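Long-range contacts in membrane protein (Acinetobacter baumannii AB307-0294, PDB 5DL5), which forms a beta-barrel channel of the OprD porin family in the outer membrane and probably admits small solutes, antibiotics among them: residues G68-G73 / V114-S119; M292-Q297 / Y317-Y322. All coordinates share one frame; numbering follows the deposited sequence.

Interaction 1: residues G68-G73 / V114-S119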
ATOM      1  N   GLY A  68      12.161  28.237 -18.239  1.00 42.98           N
ATOM      2  CA  GLY A  68      13.427  28.100 -18.960  1.00 41.47           C
ATOM      3  C   GLY A  68      13.542  26.730 -19.500  1.00 41.00           C
ATOM      4  O   GLY A  68      12.622  25.880 -19.313  1.00 38.94           O
ATOM      5  N   ILE A  69      14.673  26.460 -20.149  1.00 42.08           N
ATOM      6  CA  ILE A  69      14.876  25.144 -20.803  1.00 40.74           C
ATOM      7  C   ILE A  69      14.936  23.991 -19.834  1.00 36.89           C
ATOM      8  O   ILE A  69      14.480  22.859 -20.103  1.00 36.21           O
ATOM      9  CB  ILE A  69      16.132  25.205 -21.737  1.00 44.75           C
ATOM     10  CG1 ILE A  69      16.260  23.934 -22.615  1.00 45.55           C
ATOM     11  CG2 ILE A  69      17.428  25.415 -20.949  1.00 42.33           C
ATOM     12  CD1 ILE A  69      15.325  23.842 -23.810  1.00 47.09           C
ATOM     13  N   VAL A  70      15.495  24.249 -18.671  1.00 36.72           N
ATOM     14  CA  VAL A  70      15.393  23.371 -17.526  1.00 36.08           C
ATOM     15  C   VAL A  70      14.769  24.133 -16.377  1.00 35.77           C
ATOM     16  O   VAL A  70      15.140  25.254 -16.134  1.00 35.26           O
ATOM     17  CB  VAL A  70      16.731  22.752 -17.076  1.00 35.87           C
ATOM     18  CG1 VAL A  70      16.531  21.854 -15.892  1.00 36.12           C
ATOM     19  CG2 VAL A  70      17.328  21.915 -18.174  1.00 37.17           C
ATOM     20  N   GLY A  71      13.774  23.531 -15.723  1.00 35.54           N
ATOM     21  CA  GLY A  71      13.043  24.185 -14.670  1.00 36.04           C
ATOM     22  C   GLY A  71      13.478  23.550 -13.334  1.00 35.97           C
ATOM     23  O   GLY A  71      13.905  22.400 -13.339  1.00 35.83           O
ATOM     24  N   PHE A  72      13.401  24.311 -12.246  1.00 34.44           N
ATOM     25  CA  PHE A  72      13.805  23.864 -10.938  1.00 36.27           C
ATOM     26  C   PHE A  72      12.747  24.198  -9.871  1.00 36.03           C
ATOM     27  O   PHE A  72      12.041  25.192  -9.958  1.00 35.98           O
ATOM     28  CB  PHE A  72      15.167  24.515 -10.531  1.00 38.47           C
ATOM     29  CG  PHE A  72      16.298  24.162 -11.469  1.00 39.86           C
ATOM     30  CD1 PHE A  72      17.042  23.010 -11.277  1.00 41.30           C
ATOM     31  CD2 PHE A  72      16.576  24.953 -12.534  1.00 41.55           C
ATOM     32  CE1 PHE A  72      18.041  22.633 -12.201  1.00 40.66           C
ATOM     33  CE2 PHE A  72      17.574  24.642 -13.416  1.00 43.14           C
ATOM     34  CZ  PHE A  72      18.317  23.461 -13.231  1.00 43.58           C
ATOM     35  N   GLY A  73      12.589  23.306  -8.899  1.00 34.67           N
ATOM     36  CA  GLY A  73      11.700  23.603  -7.774  1.00 32.03           C
ATOM     37  C   GLY A  73      12.124  22.755  -6.606  1.00 33.40           C
ATOM     38  O   GLY A  73      13.195  22.067  -6.608  1.00 31.57           O
ATOM     39  N   VAL A 114      14.440  18.342  -3.911  1.00 33.70           N
ATOM     40  CA  VAL A 114      14.647  19.262  -4.998  1.00 35.70           C
ATOM     41  C   VAL A 114      14.283  18.567  -6.300  1.00 35.47           C
ATOM     42  O   VAL A 114      14.385  17.357  -6.365  1.00 37.35           O
ATOM     43  CB  VAL A 114      16.087  19.862  -5.025  1.00 38.50           C
ATOM     44  CG1 VAL A 114      16.257  20.726  -3.804  1.00 42.83           C
ATOM     45  CG2 VAL A 114      17.183  18.786  -5.150  1.00 44.20           C
ATOM     46  N   LYS A 115      13.862  19.333  -7.319  1.00 32.05           N
ATOM     47  CA  LYS A 115      13.395  18.739  -8.548  1.00 31.25           C
ATOM     48  C   LYS A 115      13.764  19.573  -9.709  1.00 32.26           C
ATOM     49  O   LYS A 115      14.028  20.760  -9.541  1.00 32.92           O
ATOM     50  CB  LYS A 115      11.858  18.562  -8.512  1.00 32.22           C
ATOM     51  CG  LYS A 115      11.038  19.737  -8.210  1.00 33.10           C
ATOM     52  CD  LYS A 115       9.574  19.399  -7.956  1.00 34.46           C
ATOM     53  CE  LYS A 115       8.816  20.709  -7.874  1.00 39.34           C
ATOM     54  NZ  LYS A 115       7.428  20.509  -7.396  1.00 39.97           N
ATOM     55  N   ALA A 116      13.964  18.923 -10.839  1.00 31.59           N
ATOM     56  CA  ALA A 116      14.368  19.530 -12.051  1.00 32.70           C
ATOM     57  C   ALA A 116      13.568  18.941 -13.172  1.00 33.23           C
ATOM     58  O   ALA A 116      13.165  17.776 -13.075  1.00 33.10           O
ATOM     59  CB  ALA A 116      15.878  19.342 -12.258  1.00 33.97           C
ATOM     60  N   ARG A 117      13.242  19.762 -14.163  1.00 33.55           N
ATOM     61  CA  ARG A 117      12.377  19.328 -15.247  1.00 31.88           C
ATOM     62  C   ARG A 117      12.889  19.813 -16.582  1.00 32.47           C
ATOM     63  O   ARG A 117      13.210  20.981 -16.711  1.00 34.36           O
ATOM     64  CB  ARG A 117      10.912  19.743 -15.029  1.00 32.24           C
ATOM     65  CG  ARG A 117       9.949  19.108 -16.061  1.00 33.68           C
ATOM     66  CD  ARG A 117       8.502  19.454 -15.807  1.00 34.57           C
ATOM     67  NE  ARG A 117       8.310  20.920 -15.823  1.00 35.33           N
ATOM     68  CZ  ARG A 117       7.245  21.528 -15.325  1.00 37.21           C
ATOM     69  NH1 ARG A 117       6.247  20.814 -14.831  1.00 37.46           N
ATOM     70  NH2 ARG A 117       7.149  22.818 -15.313  1.00 38.74           N
ATOM     71  N   PHE A 118      12.960  18.923 -17.570  1.00 32.07           N
ATOM     72  CA  PHE A 118      13.347  19.257 -18.949  1.00 33.96           C
ATOM     73  C   PHE A 118      12.353  18.570 -19.841  1.00 35.58           C
ATOM     74  O   PHE A 118      12.133  17.367 -19.678  1.00 31.19           O
ATOM     75  CB  PHE A 118      14.690  18.613 -19.222  1.00 35.18           C
ATOM     76  CG  PHE A 118      15.077  18.670 -20.676  1.00 37.43           C
ATOM     77  CD1 PHE A 118      15.301  19.906 -21.308  1.00 38.96           C
ATOM     78  CD2 PHE A 118      15.186  17.526 -21.419  1.00 37.86           C
ATOM     79  CE1 PHE A 118      15.630  19.974 -22.678  1.00 39.77           C
ATOM     80  CE2 PHE A 118      15.537  17.596 -22.737  1.00 40.68           C
ATOM     81  CZ  PHE A 118      15.747  18.826 -23.368  1.00 39.66           C
ATOM     82  N   SER A 119      11.741  19.321 -20.764  1.00 36.00           N
ATOM     83  CA  SER A 119      10.728  18.826 -21.657  1.00 37.15           C
ATOM     84  C   SER A 119       9.566  18.185 -20.820  1.00 37.69           C
ATOM     85  O   SER A 119       8.847  18.946 -20.067  1.00 37.05           O
ATOM     86  CB  SER A 119      11.431  17.988 -22.700  1.00 38.11           C
ATOM     87  OG  SER A 119      10.580  17.330 -23.576  1.00 41.11           O
TER
HETATM   88  O   HOH W   1      12.383  22.046 -21.562  1.00 36.06           O
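Phe-72 brings the CD1-CE1 side of its ring obliquely up to the methyl of Ala-116, with CE1 3.9 Å from Ala-116 CB. Ring and methyl sit on the same face of neighbouring antiparallel strands, 70-83 and 106-118, whose backbones carry the rest of the contact. Gly-71 pairs with Arg-117 through two bonds: its N reaches Arg-117 O at 2.8 Å, nearly straight at hydrogen, and its O receives the N of Arg-117. Gly-73 and Lys-115 form the next hydrogen-bonded pair; there both donors stand well above the plane of the carbonyl they meet. Between these pairs the alpha hydrogens of Ala-116 and Phe-72 lean on Gly-71 O and Lys-115 O. This is the up-and-down meander of a porin barrel, in which strand 70-83 lies next to strand 106-118, joined to it by a loop. Val-70, Phe-72, Ala-116 and Phe-118 take the surface that in such barrels usually meets lipid, while Lys-115 and Arg-117 go to the other. With CG between its backbone N and carbonyl carbon (chi1 54°), Lys-115 runs extended across Gly-73, its CE 4.1 Å from Gly-73 CA. Its NZ ends in a salt bridge with Glu-62, and Arg-117 bonds through NE to Gln-18. Past Arg-117, Ile-69 lies alongside Phe-118, pointing the same way, Ile-69 CG1 4.0 Å from Phe-118 CE1. Ile-69 O meets that ring at its edge, 3.3 Å from Phe-118 CD1. Ile-69 O also accepts a hydrogen bond from a water at 2.7 Å, and this water in turn accepts one from Ser-119 N.

Interaction 2: residues M292-Q297 / Y317-Y322. With C8E ((hydroxyethyloxy)tri(ethyloxy)octane), chain B.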
ATOM      1  N   MET A 292     -17.722  -7.996  -7.867  1.00 34.73           N
ATOM      2  CA  MET A 292     -16.437  -8.512  -8.351  1.00 35.10           C
ATOM      3  C   MET A 292     -16.187  -9.959  -7.923  1.00 35.39           C
ATOM      4  O   MET A 292     -16.412 -10.278  -6.767  1.00 35.09           O
ATOM      5  CB  MET A 292     -15.254  -7.624  -7.851  1.00 36.91           C
ATOM      6  CG  MET A 292     -13.859  -8.125  -8.313  1.00 37.61           C
ATOM      7  SD  MET A 292     -12.541  -7.149  -7.613  1.00 46.35           S
ATOM      8  CE  MET A 292     -12.528  -7.464  -5.858  1.00 44.98           C
ATOM      9  N   LEU A 293     -15.584 -10.764  -8.798  1.00 35.32           N
ATOM     10  CA  LEU A 293     -15.088 -12.097  -8.438  1.00 37.82           C
ATOM     11  C   LEU A 293     -13.574 -12.056  -8.691  1.00 35.12           C
ATOM     12  O   LEU A 293     -13.142 -11.500  -9.721  1.00 34.78           O
ATOM     13  CB  LEU A 293     -15.697 -13.285  -9.238  1.00 39.07           C
ATOM     14  CG  LEU A 293     -17.194 -13.501  -9.124  1.00 46.10           C
ATOM     15  CD1 LEU A 293     -17.726 -14.544 -10.111  1.00 46.63           C
ATOM     16  CD2 LEU A 293     -17.631 -13.737  -7.651  1.00 46.11           C
ATOM     17  N   ALA A 294     -12.788 -12.600  -7.766  1.00 31.97           N
ATOM     18  CA  ALA A 294     -11.340 -12.621  -8.010  1.00 31.63           C
ATOM     19  C   ALA A 294     -10.764 -13.904  -7.489  1.00 32.28           C
ATOM     20  O   ALA A 294     -11.245 -14.438  -6.481  1.00 29.79           O
ATOM     21  CB  ALA A 294     -10.677 -11.449  -7.356  1.00 30.39           C
ATOM     22  N   TYR A 295      -9.699 -14.358  -8.144  1.00 30.96           N
ATOM     23  CA  TYR A 295      -8.921 -15.532  -7.735  1.00 29.71           C
ATOM     24  C   TYR A 295      -7.472 -15.149  -7.720  1.00 29.45           C
ATOM     25  O   TYR A 295      -7.044 -14.407  -8.591  1.00 30.70           O
ATOM     26  CB  TYR A 295      -9.161 -16.673  -8.781  1.00 30.92           C
ATOM     27  CG  TYR A 295      -8.321 -17.867  -8.550  1.00 30.91           C
ATOM     28  CD1 TYR A 295      -8.690 -18.845  -7.593  1.00 34.08           C
ATOM     29  CD2 TYR A 295      -7.130 -18.040  -9.242  1.00 33.70           C
ATOM     30  CE1 TYR A 295      -7.843 -19.938  -7.325  1.00 34.65           C
ATOM     31  CE2 TYR A 295      -6.279 -19.115  -9.006  1.00 34.14           C
ATOM     32  CZ  TYR A 295      -6.680 -20.102  -8.060  1.00 36.82           C
ATOM     33  OH  TYR A 295      -5.834 -21.193  -7.808  1.00 36.10           O
ATOM     34  N   GLN A 296      -6.722 -15.675  -6.723  1.00 30.38           N
ATOM     35  CA  GLN A 296      -5.374 -15.293  -6.467  1.00 28.88           C
ATOM     36  C   GLN A 296      -4.629 -16.541  -6.074  1.00 28.90           C
ATOM     37  O   GLN A 296      -5.132 -17.382  -5.343  1.00 27.49           O
ATOM     38  CB  GLN A 296      -5.375 -14.260  -5.328  1.00 29.31           C
ATOM     39  CG  GLN A 296      -4.081 -13.647  -4.970  1.00 30.12           C
ATOM     40  CD  GLN A 296      -4.283 -12.413  -4.043  1.00 29.53           C
ATOM     41  OE1 GLN A 296      -4.818 -11.414  -4.484  1.00 29.32           O
ATOM     42  NE2 GLN A 296      -3.884 -12.515  -2.818  1.00 27.24           N
ATOM     43  N   GLN A 297      -3.396 -16.713  -6.542  1.00 29.07           N
ATOM     44  CA  GLN A 297      -2.668 -17.942  -6.147  1.00 28.80           C
ATOM     45  C   GLN A 297      -1.176 -17.661  -6.028  1.00 28.40           C
ATOM     46  O   GLN A 297      -0.598 -16.865  -6.805  1.00 30.27           O
ATOM     47  CB  GLN A 297      -2.921 -18.961  -7.257  1.00 29.14           C
ATOM     48  CG  GLN A 297      -1.967 -20.118  -7.293  1.00 34.31           C
ATOM     49  CD  GLN A 297      -2.406 -21.248  -8.249  1.00 39.58           C
ATOM     50  OE1 GLN A 297      -3.507 -21.237  -8.853  1.00 39.84           O
ATOM     51  NE2 GLN A 297      -1.634 -22.354  -8.183  1.00 44.32           N
ATOM     52  N   TYR A 317      -0.353  -4.871  -4.837  1.00 27.74           N
ATOM     53  CA  TYR A 317      -1.382  -4.366  -5.788  1.00 29.19           C
ATOM     54  C   TYR A 317      -2.191  -5.603  -6.353  1.00 30.89           C
ATOM     55  O   TYR A 317      -2.026  -6.015  -7.464  1.00 32.35           O
ATOM     56  CB  TYR A 317      -0.726  -3.545  -6.879  1.00 30.76           C
ATOM     57  CG  TYR A 317      -0.385  -2.026  -6.496  1.00 33.23           C
ATOM     58  CD1 TYR A 317       0.237  -1.701  -5.328  1.00 32.12           C
ATOM     59  CD2 TYR A 317      -0.565  -1.037  -7.383  1.00 35.37           C
ATOM     60  CE1 TYR A 317       0.544  -0.407  -4.988  1.00 34.52           C
ATOM     61  CE2 TYR A 317      -0.219   0.287  -7.106  1.00 36.54           C
ATOM     62  CZ  TYR A 317       0.323   0.584  -5.873  1.00 37.63           C
ATOM     63  OH  TYR A 317       0.672   1.861  -5.561  1.00 38.01           O
ATOM     64  N   LEU A 318      -2.888  -6.300  -5.470  1.00 28.24           N
ATOM     65  CA  LEU A 318      -3.643  -7.522  -5.787  1.00 31.58           C
ATOM     66  C   LEU A 318      -5.046  -7.386  -5.113  1.00 30.59           C
ATOM     67  O   LEU A 318      -5.177  -6.630  -4.154  1.00 30.76           O
ATOM     68  CB  LEU A 318      -2.927  -8.706  -5.161  1.00 30.83           C
ATOM     69  CG  LEU A 318      -1.559  -9.015  -5.776  1.00 30.01           C
ATOM     70  CD1 LEU A 318      -0.837 -10.060  -4.964  1.00 32.33           C
ATOM     71  CD2 LEU A 318      -1.654  -9.515  -7.167  1.00 31.91           C
ATOM     72  N   PRO A 319      -6.041  -8.081  -5.612  1.00 30.77           N
ATOM     73  CA  PRO A 319      -7.470  -7.824  -5.162  1.00 29.76           C
ATOM     74  C   PRO A 319      -7.828  -8.490  -3.842  1.00 29.36           C
ATOM     75  O   PRO A 319      -8.676  -8.049  -3.114  1.00 28.53           O
ATOM     76  CB  PRO A 319      -8.273  -8.467  -6.328  1.00 32.36           C
ATOM     77  CG  PRO A 319      -7.436  -9.589  -6.886  1.00 28.62           C
ATOM     78  CD  PRO A 319      -6.012  -8.972  -6.813  1.00 31.13           C
ATOM     79  N   ASN A 320      -7.200  -9.597  -3.485  1.00 31.05           N
ATOM     80  CA  ASN A 320      -7.644 -10.360  -2.281  1.00 30.98           C
ATOM     81  C   ASN A 320      -6.756  -9.954  -1.135  1.00 34.84           C
ATOM     82  O   ASN A 320      -5.860 -10.704  -0.653  1.00 33.31           O
ATOM     83  CB  ASN A 320      -7.626 -11.842  -2.445  1.00 29.00           C
ATOM     84  CG  ASN A 320      -8.612 -12.339  -3.506  1.00 30.89           C
ATOM     85  OD1 ASN A 320      -9.368 -11.572  -4.098  1.00 31.84           O
ATOM     86  ND2 ASN A 320      -8.557 -13.634  -3.783  1.00 30.36           N
ATOM     87  N   SER A 321      -7.091  -8.775  -0.630  1.00 34.77           N
ATOM     88  CA  SER A 321      -6.221  -8.030   0.258  1.00 36.53           C
ATOM     89  C   SER A 321      -7.070  -7.070   1.078  1.00 36.37           C
ATOM     90  O   SER A 321      -7.533  -6.071   0.544  1.00 33.49           O
ATOM     91  CB  SER A 321      -5.208  -7.158  -0.523  1.00 37.09           C
ATOM     92  OG  SER A 321      -4.248  -6.631   0.435  1.00 36.35           O
ATOM     93  N   TYR A 322      -7.286  -7.413   2.330  1.00 33.76           N
ATOM     94  CA  TYR A 322      -8.080  -6.602   3.283  1.00 37.78           C
ATOM     95  C   TYR A 322      -7.317  -6.610   4.585  1.00 35.79           C
ATOM     96  O   TYR A 322      -6.252  -6.069   4.609  1.00 39.21           O
ATOM     97  CB  TYR A 322      -9.554  -7.131   3.442  1.00 37.03           C
ATOM     98  CG  TYR A 322     -10.385  -6.995   2.150  1.00 35.14           C
ATOM     99  CD1 TYR A 322     -10.946  -5.748   1.793  1.00 34.54           C
ATOM    100  CD2 TYR A 322     -10.519  -8.072   1.254  1.00 33.61           C
ATOM    101  CE1 TYR A 322     -11.621  -5.573   0.586  1.00 35.24           C
ATOM    102  CE2 TYR A 322     -11.191  -7.922   0.050  1.00 35.08           C
ATOM    103  CZ  TYR A 322     -11.820  -6.699  -0.234  1.00 36.28           C
ATOM    104  OH  TYR A 322     -12.541  -6.566  -1.387  1.00 35.54           O
TER
HETATM  105  C6  C8E B 501       5.532  -3.740  15.848  1.00 54.91           C
HETATM  106  C7  C8E B 501       4.010  -3.510  16.072  1.00 51.18           C
HETATM  107  C8  C8E B 501       3.174  -4.757  16.447  1.00 53.90           C
HETATM  108  O9  C8E B 501       1.804  -4.775  15.906  1.00 41.62           O
HETATM  109  C10 C8E B 501       1.672  -5.954  15.118  1.00 60.43           C
HETATM  110  C11 C8E B 501       2.185  -5.692  13.691  1.00 52.13           C
HETATM  111  O12 C8E B 501       1.655  -6.617  12.767  1.00 64.71           O
HETATM  112  C13 C8E B 501       0.233  -6.613  12.574  1.00 56.96           C
HETATM  113  C14 C8E B 501      -0.143  -5.752  11.397  1.00 55.62           C
HETATM  114  O15 C8E B 501      -1.008  -6.385  10.457  1.00 63.94           O
HETATM  115  C16 C8E B 501      -0.613  -7.638   9.880  1.00 67.29           C
HETATM  116  C17 C8E B 501      -1.192  -7.601   8.467  1.00 73.13           C
HETATM  117  O18 C8E B 501      -2.376  -6.750   8.540  1.00 77.61           O
HETATM  118  C19 C8E B 501      -2.602  -5.926   7.388  1.00 78.88           C
HETATM  119  C20 C8E B 501      -3.935  -5.217   7.554  1.00 69.34           C
HETATM  120  O21 C8E B 501      -4.496  -4.546   6.389  1.00 63.28           O
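An inverse gamma turn centred on Asn-320, in the loop between strands 289-300 and 332-341, packs against the barrel wall at 292-297. Gln-296 reaches out to it from the strand. Its CG is anti to the backbone N (chi1 -175°) and the chain stays extended, which carries the amide alongside Asn-320, the two side chains sliding past each other in opposite directions with amide planes 30° apart. Gln-296 OE1 accepts the N-H of Asn-320 at 3.2 Å, the donor tilted from the carbonyl plane, and also lies 3.4 Å from Leu-318 CB. Gln-296 NE2 gives only a weak bond, 3.4 Å, to Asn-320 O; a further bond to Phe-326 O helps fix the amide's rotation. Two residues back along the strand, the methyl of Ala-294 meets the proline ring, CB to Pro-319 CG at 3.8 Å, and lies 3.5 Å from Asn-320 OD1. That oxygen is satisfied by Gln-335 NE2, and Asn-320 ND2 by Ser-333, both on the neighbouring strand 332-341. Beyond the turn, Tyr-322 O accepts a bond from the detergent C8E. A long loop held against the inner wall by side-chain amides is consistent with the inward-folded loops of OprD-family porins.

Interaction 1 precedes interaction 2 along the chain, and the two lie on opposite sides of the chain's centre, their own centres 40 Å apart and their nearest atoms about 20 Å apart. They do not touch. What connects them is the barrel wall, which both reach, and the comparison illustrates two ways of building on it: at 68-73/114-119 adjacent strands are joined chiefly by backbone bonds, whereas at 292-297/317-322 a loop is held to a strand by a side-chain amide bonding to loop backbone, with apolar contacts beside it. The C8E molecule that meets Tyr-322 belongs to interaction 2; its other hydrogen-bonding partners, Arg-41, Asn-92 and Arg-420, come from distant parts of the sequence.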